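PDB 2QSK: scytovirin from Scytonema varium, which is an antiviral lectin with strong activity against T-tropic HIV-1 strains, weaker activity against M-tropic ones, that inhibits viral fusion and infection in vitro. Local coordinates for residues R19-N22 and N23-D27; C68-S71 and K72-D75. One frame throughout, in Å; residues are numbered along the deposited sequence. Where two conformers were deposited one is given.

Interaction 1. Residues R19-N22 and N23-D27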
# COMPACT_ATOMS: atom_id res chain seq x y z
N ARG A 19 -4.38 -8.37 -12.21
CA ARG A 19 -5.56 -8.28 -13.04
C ARG A 19 -6.54 -7.27 -12.45
O ARG A 19 -6.59 -7.07 -11.24
CB ARG A 19 -6.25 -9.65 -13.18
CG ARG A 19 -5.34 -10.74 -13.72
CD ARG A 19 -4.59 -10.36 -14.96
NE ARG A 19 -5.44 -10.03 -16.10
CZ ARG A 19 -5.80 -10.88 -17.06
NH1 ARG A 19 -5.53 -12.17 -16.96
NH2 ARG A 19 -6.50 -10.43 -18.10
N CYS A 20 -7.36 -6.67 -13.31
CA CYS A 20 -8.25 -5.61 -12.85
C CYS A 20 -9.44 -5.43 -13.76
O CYS A 20 -9.38 -5.72 -14.95
CB CYS A 20 -7.46 -4.29 -12.75
SG CYS A 20 -6.73 -3.79 -14.34
N SER A 21 -10.49 -4.87 -13.15
CA SER A 21 -11.55 -4.23 -13.92
C SER A 21 -11.67 -2.73 -13.65
O SER A 21 -12.37 -2.05 -14.40
CB SER A 21 -12.90 -4.91 -13.71
OG SER A 21 -13.24 -4.91 -12.34
N ASN A 22 -11.01 -2.21 -12.61
CA ASN A 22 -11.07 -0.78 -12.33
C ASN A 22 -9.74 -0.29 -11.77
O ASN A 22 -8.91 -1.07 -11.28
CB ASN A 22 -12.25 -0.47 -11.40
CG ASN A 22 -12.16 -1.16 -10.09
OD1 ASN A 22 -13.00 -2.01 -9.74
ND2 ASN A 22 -11.16 -0.82 -9.33
N ASN A 23 -9.53 1.02 -11.87
CA ASN A 23 -8.28 1.62 -11.45
C ASN A 23 -7.95 1.44 -9.97
O ASN A 23 -6.78 1.45 -9.60
CB ASN A 23 -8.27 3.12 -11.78
CG ASN A 23 -8.34 3.40 -13.28
OD1 ASN A 23 -7.99 2.55 -14.11
ND2 ASN A 23 -8.75 4.61 -13.63
N LYS A 24 -8.97 1.27 -9.13
CA LYS A 24 -8.81 1.07 -7.69
C LYS A 24 -8.12 -0.25 -7.36
O LYS A 24 -7.66 -0.45 -6.24
CB LYS A 24 -10.16 1.12 -6.97
CG LYS A 24 -10.40 2.36 -6.12
CD LYS A 24 -11.79 2.29 -5.50
CE LYS A 24 -12.02 3.35 -4.45
NZ LYS A 24 -11.24 3.09 -3.23
N GLN A 25 -8.04 -1.17 -8.33
CA GLN A 25 -7.37 -2.46 -8.12
C GLN A 25 -5.90 -2.41 -8.54
O GLN A 25 -5.23 -3.45 -8.60
CB GLN A 25 -8.11 -3.56 -8.89
CG GLN A 25 -9.50 -3.79 -8.34
CD GLN A 25 -10.32 -4.61 -9.29
OE1 GLN A 25 -10.38 -4.30 -10.48
NE2 GLN A 25 -10.91 -5.69 -8.79
N CYS A 26 -5.39 -1.20 -8.82
CA CYS A 26 -4.02 -1.05 -9.25
C CYS A 26 -3.28 -0.13 -8.27
O CYS A 26 -3.83 0.87 -7.78
CB CYS A 26 -3.95 -0.51 -10.68
SG CYS A 26 -4.80 -1.58 -11.87
N ASP A 27 -2.05 -0.50 -7.95
CA ASP A 27 -1.27 0.22 -6.94
C ASP A 27 -0.84 1.60 -7.42
O ASP A 27 -0.46 1.79 -8.59
CB ASP A 27 -0.03 -0.61 -6.61
CG ASP A 27 0.72 -0.14 -5.36
OD1 ASP A 27 0.12 0.51 -4.48
OD2 ASP A 27 1.93 -0.46 -5.28
O HOH W 1 -12.38 -7.37 -11.05
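With CG beside its own backbone N (chi1 -66°) and an extended chain beyond it (chi2 166°), Gln25 reaches back over the turn and sets its amide against Ser21 and Asn22. OE1 is gripped by two consecutive backbone donors. The shorter bond runs from Ser21 N to Gln25 OE1, 2.7 Å. Asn22 N gives the second, 3.0 Å from Gln25 OE1. Both donors sit somewhat tilted from the plane of the amide carbonyl. At the other end of that amide Gln25 NE2 donates to water 1, which in the modelled conformer of Ser21 also bonds to Ser21 OG. The Asn22 side chain, in the conformer given, crosses that of Gln25 at about a right angle, yet the two amide planes are only 21° apart. Gln25 N donates to Asn22 O at 3.1 Å, and Cys26 N to Asn23 O at the close of the 3-10 segment 23-25. Cys20 SG and Cys26 SG come close without bonding to each other; Cys20 is disulfide-bonded to Cys32 and Cys26 to Cys38. Two backbone N-H groups on OE1 probably leave the Gln25 amide little freedom to flip, with NE2 turned to the water.

Interaction 2. Residues C68-S71 and K72-D75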
# COMPACT_ATOMS: atom_id res chain seq x y z
N CYS A 68 4.40 -3.70 16.26
CA CYS A 68 5.66 -3.27 15.66
C CYS A 68 6.76 -3.12 16.70
O CYS A 68 6.50 -2.85 17.88
CB CYS A 68 5.47 -1.91 14.97
SG CYS A 68 4.80 -0.63 16.09
N SER A 69 7.98 -3.27 16.21
CA SER A 69 9.16 -2.86 16.94
C SER A 69 9.88 -1.70 16.23
O SER A 69 10.78 -1.11 16.83
CB SER A 69 10.11 -4.04 17.22
OG SER A 69 10.41 -4.76 16.04
N ASN A 70 9.51 -1.39 14.99
CA ASN A 70 10.07 -0.22 14.31
C ASN A 70 9.03 0.34 13.36
O ASN A 70 8.07 -0.32 12.98
CB ASN A 70 11.38 -0.58 13.59
CG ASN A 70 11.17 -1.52 12.42
OD1 ASN A 70 10.59 -1.13 11.41
ND2 ASN A 70 11.64 -2.76 12.55
N SER A 71 9.23 1.60 12.97
CA SER A 71 8.22 2.29 12.19
C SER A 71 8.13 1.83 10.73
O SER A 71 7.13 2.12 10.05
CB SER A 71 8.42 3.81 12.31
OG SER A 71 8.21 4.24 13.66
N LYS A 72 9.12 1.08 10.24
CA LYS A 72 9.02 0.50 8.91
C LYS A 72 8.07 -0.70 8.84
O LYS A 72 7.74 -1.17 7.76
CB LYS A 72 10.40 0.21 8.32
CG LYS A 72 11.08 1.52 7.89
CD LYS A 72 12.34 1.35 7.09
CE LYS A 72 12.91 2.73 6.71
NZ LYS A 72 14.36 2.71 6.39
N GLN A 73 7.56 -1.13 9.99
CA GLN A 73 6.49 -2.14 10.06
C GLN A 73 5.09 -1.48 10.14
O GLN A 73 4.11 -2.17 10.39
CB GLN A 73 6.71 -3.05 11.27
CG GLN A 73 7.97 -3.85 11.19
CD GLN A 73 8.28 -4.51 12.51
OE1 GLN A 73 8.19 -3.87 13.57
NE2 GLN A 73 8.70 -5.77 12.46
N CYS A 74 5.04 -0.17 9.89
CA CYS A 74 3.77 0.56 9.96
C CYS A 74 3.50 1.22 8.61
O CYS A 74 4.43 1.70 7.92
CB CYS A 74 3.81 1.59 11.08
SG CYS A 74 4.09 0.84 12.70
N ASP A 75 2.24 1.21 8.23
CA ASP A 75 1.82 1.70 6.92
C ASP A 75 1.95 3.22 6.81
O ASP A 75 1.65 3.96 7.76
CB ASP A 75 0.37 1.28 6.70
CG ASP A 75 -0.11 1.42 5.27
OD1 ASP A 75 0.71 1.49 4.33
OD2 ASP A 75 -1.36 1.43 5.11
O HOH W 2 8.75 -6.94 15.50
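Gln73 meets Ser69 and Asn70 across a tight turn in a small disulfide-rich domain that resembles the hevein-type chitin-binding fold. Two backbone N-H groups converge on Gln73 OE1: that of Asn70, with N 3.1 Å from OE1 and standing above the carbonyl plane, and that of Ser69. At the start of the turn, Lys72 N makes a weak, bent bond to Asn70 OD1 (2.9 Å, 122° at the hydrogen). Between backbone atoms, Gln73 N donates to Asn70 O and Cys74 N to Ser71 O. The side-chain amides of Asn70 and Gln73 stack face to face, their planes 18° apart; Asn70 can lay its amide over the other because CG sits between its backbone N and carbonyl carbon (chi1 67°). Water 2 joins Gln73 NE2 to Ser69 OG in the modelled conformer of Ser69. Outside the turn, Ser71 OG bonds to Cys80 N, and Lys50 NZ reaches both Ser71 O and Cys74 O. Cys68 and Cys74 belong to separate disulfides, with Cys80 and Cys86. The shortest of the bonds across the turn is the one from Ser69 N to Gln73 OE1, 2.7 Å long and close to straight off the end of the carbonyl.

How the interactions relate
Interaction 1 comes first along the chain and closes before interaction 2 opens. Their centres are about 27 Å apart on opposite sides of the chain's centre; the nearest atoms stay about 9 Å apart, so the two turns do not touch. Each precedes its own two-stranded antiparallel sheet, 31-32 with 38-39 for the first and 79-80 with 86-87 for the second, and each is tied to that sheet by two disulfides. The repeated sequence of the two halves is consistent with the same arrangement recurring, a glutamine oxygen accepting from two backbone N-H groups. The Cys7-Cys55 disulfide links the two halves, consistent with a lectin built from two similar domains.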